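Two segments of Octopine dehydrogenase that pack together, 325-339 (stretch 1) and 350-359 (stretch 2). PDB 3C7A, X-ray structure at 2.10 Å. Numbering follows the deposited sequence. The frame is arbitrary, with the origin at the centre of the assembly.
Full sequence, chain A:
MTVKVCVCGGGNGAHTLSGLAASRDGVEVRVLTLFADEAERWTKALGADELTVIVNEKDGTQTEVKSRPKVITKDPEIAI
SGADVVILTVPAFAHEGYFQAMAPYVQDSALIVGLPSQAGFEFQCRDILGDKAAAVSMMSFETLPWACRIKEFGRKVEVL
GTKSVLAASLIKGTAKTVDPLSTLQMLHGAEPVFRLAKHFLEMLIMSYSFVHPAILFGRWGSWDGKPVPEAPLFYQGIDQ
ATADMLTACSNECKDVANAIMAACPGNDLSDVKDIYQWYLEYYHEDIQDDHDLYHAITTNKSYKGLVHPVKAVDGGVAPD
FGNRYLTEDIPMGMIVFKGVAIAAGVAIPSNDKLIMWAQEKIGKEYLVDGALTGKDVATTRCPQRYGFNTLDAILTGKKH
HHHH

Stretch 1 (325-339) YLTEDIPMGMIVFKG
Stretch 2 (350-359) SNDKLIMWAQ

Two helices whose N-to-C directions make an angle of 144° can combine a charged clamp at one end of their contact with an apolar seam along the rest, and this pair from octopine dehydrogenase is a compact example. The clamp is a salt bridge in which Lys 338 NZ donates a hydrogen bond to Asp 352 OD1 at 3.2 Å. Lys 338 points its CA-to-CB bond toward the partner helix and reaches across with chi angles t, p, t, t, so that the single bend at chi2 steers an otherwise extended chain. Asp 352 leaves its backbone sideways, but with chi1 m (-72°) and chi2 -17° its carboxylate comes nearer. A long, flexible lysine suits this place because it can span a gap between helices whose axes approach no closer than 10.9 Å.

Residues 330-339 and 350-359 are helical, the first helix running on later in the chain and the second extending past both ends of its stretch. The register pairs Met 334 with Ile 355 (CA to CA 7.5 Å) and Leu 326, in a loop, with Ala 358 (CA to CA 7.1 Å). A wider pi-type turn spans 330-334, where Ile 335 N bonds to Ile 330 O at 3.1 Å and Met 334 N to Asp 329 O at 3.1 Å. Gly 333 adopts phi/psi -149/-93; a CB in the ideal position would lie 2.3 Å from Asp 329 O, so the absence of a side chain accommodates this turn.

Next to the clamp, Asn 351 (chi1 m, chi2 -100°) directs OD1 to 3.5 Å from Met 334 CE and 4.1 Å from Phe 337 CE2. Its ND2 is satisfied elsewhere in the structure. Phe 337 is t at chi1, with chi2 70°, and its ring meets OD1 obliquely.

Met 334 is the centre of the seam and loses more surface to the contact than any other residue, 87 of the 524 Å² buried in total. Its m, t, p rotamer carries CE to 4.0 Å from Ile 355 CG1 and 4.3 Å from CB of Leu 354 (m, t). Ile 355, m, t, starts sideways but turns inward; its CG2 lies 4.0 Å from Ile 335 CD1, on an m, m side chain. Farther along, Ala 358 has only a methyl group, and two larger side chains converge on it: Leu 326 (m, t) places CD2 3.9 Å from Ala 358 CB, and Ile 330 (m, m) places CD1 4.1 Å from the same atom.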

# COMPACT_ATOMS: atom_id res chain seq x y z
N TYR A 325 -9.22 -7.28 5.81
CA TYR A 325 -8.76 -6.42 6.91
C TYR A 325 -7.57 -7.03 7.68
O TYR A 325 -6.74 -6.31 8.21
CB TYR A 325 -9.89 -6.12 7.90
CG TYR A 325 -10.93 -5.13 7.42
CD1 TYR A 325 -12.27 -5.51 7.30
CD2 TYR A 325 -10.59 -3.81 7.11
CE1 TYR A 325 -13.24 -4.60 6.87
CE2 TYR A 325 -11.55 -2.90 6.68
CZ TYR A 325 -12.88 -3.30 6.56
OH TYR A 325 -13.83 -2.41 6.13
N LEU A 326 -7.52 -8.36 7.72
CA LEU A 326 -6.47 -9.08 8.45
C LEU A 326 -5.54 -9.89 7.55
O LEU A 326 -4.35 -10.04 7.85
CB LEU A 326 -7.08 -9.99 9.53
CG LEU A 326 -7.90 -9.37 10.67
CD1 LEU A 326 -8.59 -10.45 11.48
CD2 LEU A 326 -7.06 -8.47 11.58
N THR A 327 -6.07 -10.39 6.44
CA THR A 327 -5.30 -11.24 5.51
C THR A 327 -4.23 -10.48 4.71
O THR A 327 -3.32 -11.10 4.15
CB THR A 327 -6.22 -12.05 4.55
OG1 THR A 327 -7.06 -11.16 3.81
CG2 THR A 327 -7.09 -13.04 5.33
N GLU A 328 -4.36 -9.16 4.67
CA GLU A 328 -3.36 -8.30 4.02
C GLU A 328 -2.56 -7.46 5.02
O GLU A 328 -1.34 -7.40 4.95
CB GLU A 328 -4.02 -7.38 2.97
CG GLU A 328 -4.31 -8.06 1.62
CD GLU A 328 -3.27 -7.73 0.55
OE1 GLU A 328 -3.17 -6.56 0.15
OE2 GLU A 328 -2.57 -8.67 0.10
N ASP A 329 -3.26 -6.83 5.97
CA ASP A 329 -2.65 -5.89 6.92
C ASP A 329 -1.67 -6.51 7.93
O ASP A 329 -0.84 -5.80 8.51
CB ASP A 329 -3.72 -5.07 7.66
CG ASP A 329 -4.41 -4.05 6.76
OD1 ASP A 329 -4.09 -3.97 5.56
OD2 ASP A 329 -5.29 -3.32 7.27
N ILE A 330 -1.77 -7.82 8.15
CA ILE A 330 -0.86 -8.52 9.06
C ILE A 330 0.45 -8.97 8.38
O ILE A 330 1.52 -8.47 8.73
CB ILE A 330 -1.56 -9.69 9.85
CG1 ILE A 330 -2.75 -9.18 10.69
CG2 ILE A 330 -0.55 -10.46 10.72
CD1 ILE A 330 -2.39 -8.21 11.82
N PRO A 331 0.37 -9.90 7.39
CA PRO A 331 1.62 -10.39 6.77
C PRO A 331 2.35 -9.35 5.90
O PRO A 331 3.57 -9.45 5.72
CB PRO A 331 1.16 -11.58 5.92
CG PRO A 331 -0.26 -11.29 5.61
CD PRO A 331 -0.81 -10.56 6.80
N MET A 332 1.62 -8.45 5.26
CA MET A 332 2.15 -7.34 4.44
C MET A 332 2.26 -5.92 5.13
O MET A 332 2.42 -4.93 4.43
CB MET A 332 1.35 -7.20 3.14
CG MET A 332 1.02 -8.47 2.36
SD MET A 332 2.38 -9.15 1.47
CE MET A 332 2.86 -10.29 2.55
N GLY A 333 2.18 -5.91 6.47
CA GLY A 333 2.12 -4.75 7.34
C GLY A 333 2.73 -4.84 8.77
O GLY A 333 3.90 -4.62 8.96
N MET A 334 1.93 -5.18 9.75
CA MET A 334 2.38 -5.39 11.15
C MET A 334 3.66 -6.29 11.33
O MET A 334 4.54 -5.92 12.06
CB MET A 334 1.22 -5.80 12.11
CG MET A 334 0.05 -4.82 12.44
SD MET A 334 -1.00 -5.13 13.94
CE MET A 334 0.14 -4.67 15.21
N ILE A 335 3.75 -7.42 10.60
CA ILE A 335 4.89 -8.35 10.69
C ILE A 335 6.21 -7.73 10.18
O ILE A 335 7.28 -8.00 10.74
CB ILE A 335 4.60 -9.71 9.97
CG1 ILE A 335 3.39 -10.43 10.59
CG2 ILE A 335 5.83 -10.62 9.94
CD1 ILE A 335 3.57 -10.89 12.05
N VAL A 336 6.11 -6.90 9.15
CA VAL A 336 7.29 -6.21 8.59
C VAL A 336 7.87 -5.19 9.58
O VAL A 336 9.10 -5.10 9.74
CB VAL A 336 6.97 -5.52 7.22
CG1 VAL A 336 8.24 -4.97 6.57
CG2 VAL A 336 6.28 -6.49 6.26
N PHE A 337 6.99 -4.45 10.26
CA PHE A 337 7.38 -3.50 11.31
C PHE A 337 8.08 -4.18 12.49
O PHE A 337 9.04 -3.62 13.05
CB PHE A 337 6.15 -2.70 11.78
CG PHE A 337 6.43 -1.75 12.92
CD1 PHE A 337 7.20 -0.60 12.73
CD2 PHE A 337 5.90 -1.99 14.19
CE1 PHE A 337 7.45 0.28 13.79
CE2 PHE A 337 6.14 -1.11 15.25
CZ PHE A 337 6.92 0.03 15.05
N LYS A 338 7.61 -5.37 12.86
CA LYS A 338 8.20 -6.15 13.96
C LYS A 338 9.66 -6.56 13.66
O LYS A 338 10.51 -6.52 14.56
CB LYS A 338 7.33 -7.38 14.28
CG LYS A 338 7.87 -8.34 15.35
CD LYS A 338 7.91 -7.72 16.75
CE LYS A 338 8.39 -8.73 17.79
NZ LYS A 338 8.52 -8.13 19.15
N GLY A 339 9.93 -6.94 12.42
CA GLY A 339 11.28 -7.30 11.98
C GLY A 339 12.30 -6.17 12.11
O GLY A 339 13.45 -6.41 12.49
N SER A 350 2.57 -3.49 23.17
CA SER A 350 1.20 -3.23 22.70
C SER A 350 0.94 -3.77 21.29
O SER A 350 -0.13 -4.31 21.02
CB SER A 350 0.87 -1.73 22.77
OG SER A 350 0.60 -1.33 24.10
N ASN A 351 1.93 -3.61 20.40
CA ASN A 351 1.86 -4.17 19.05
C ASN A 351 1.84 -5.71 19.05
O ASN A 351 1.14 -6.32 18.23
CB ASN A 351 3.01 -3.66 18.18
CG ASN A 351 2.72 -2.30 17.55
OD1 ASN A 351 2.36 -2.20 16.38
ND2 ASN A 351 2.89 -1.24 18.33
N ASP A 352 2.59 -6.31 19.97
CA ASP A 352 2.67 -7.78 20.10
C ASP A 352 1.32 -8.42 20.44
O ASP A 352 1.00 -9.50 19.93
CB ASP A 352 3.70 -8.17 21.17
CG ASP A 352 5.14 -7.93 20.72
OD1 ASP A 352 5.40 -7.76 19.51
OD2 ASP A 352 6.03 -7.93 21.60
N LYS A 353 0.54 -7.76 21.30
CA LYS A 353 -0.74 -8.29 21.78
C LYS A 353 -1.78 -8.42 20.66
O LYS A 353 -2.55 -9.39 20.64
CB LYS A 353 -1.28 -7.42 22.92
CG LYS A 353 -2.46 -8.04 23.68
CD LYS A 353 -2.72 -7.34 25.01
CE LYS A 353 -3.50 -6.05 24.85
NZ LYS A 353 -3.65 -5.32 26.14
N LEU A 354 -1.80 -7.45 19.75
CA LEU A 354 -2.73 -7.46 18.62
C LEU A 354 -2.37 -8.50 17.56
O LEU A 354 -3.25 -9.04 16.89
CB LEU A 354 -2.83 -6.06 17.99
CG LEU A 354 -3.39 -4.92 18.85
CD1 LEU A 354 -3.14 -3.57 18.19
CD2 LEU A 354 -4.88 -5.10 19.15
N ILE A 355 -1.07 -8.77 17.42
CA ILE A 355 -0.57 -9.78 16.47
C ILE A 355 -1.02 -11.20 16.86
O ILE A 355 -1.50 -11.96 16.01
CB ILE A 355 0.98 -9.71 16.31
CG1 ILE A 355 1.39 -8.41 15.62
CG2 ILE A 355 1.51 -10.92 15.52
CD1 ILE A 355 2.86 -8.03 15.81
N MET A 356 -0.87 -11.54 18.14
CA MET A 356 -1.21 -12.88 18.64
C MET A 356 -2.70 -13.21 18.54
O MET A 356 -3.08 -14.35 18.26
CB MET A 356 -0.71 -13.07 20.08
CG MET A 356 0.81 -12.97 20.27
SD MET A 356 1.81 -14.19 19.38
CE MET A 356 1.36 -15.71 20.23
N TRP A 357 -3.54 -12.20 18.77
CA TRP A 357 -5.00 -12.36 18.69
C TRP A 357 -5.50 -12.48 17.24
O TRP A 357 -6.36 -13.32 16.95
CB TRP A 357 -5.71 -11.20 19.40
CG TRP A 357 -7.22 -11.29 19.38
CD1 TRP A 357 -8.01 -12.04 20.21
CD2 TRP A 357 -8.12 -10.62 18.47
NE1 TRP A 357 -9.33 -11.87 19.88
CE2 TRP A 357 -9.43 -11.01 18.82
CE3 TRP A 357 -7.93 -9.73 17.41
CZ2 TRP A 357 -10.56 -10.54 18.14
CZ3 TRP A 357 -9.06 -9.26 16.73
CH2 TRP A 357 -10.35 -9.67 17.10
N ALA A 358 -4.95 -11.66 16.35
CA ALA A 358 -5.41 -11.59 14.96
C ALA A 358 -5.05 -12.81 14.11
O ALA A 358 -5.87 -13.26 13.30
CB ALA A 358 -4.91 -10.31 14.29
N GLN A 359 -3.85 -13.35 14.30
CA GLN A 359 -3.38 -14.52 13.54
C GLN A 359 -4.22 -15.78 13.81
O GLN A 359 -4.40 -16.61 12.92
CB GLN A 359 -1.88 -14.78 13.75
CG GLN A 359 -1.45 -15.17 15.17
CD GLN A 359 0.05 -15.44 15.30
OE1 GLN A 359 0.86 -14.93 14.52
NE2 GLN A 359 0.42 -16.23 16.29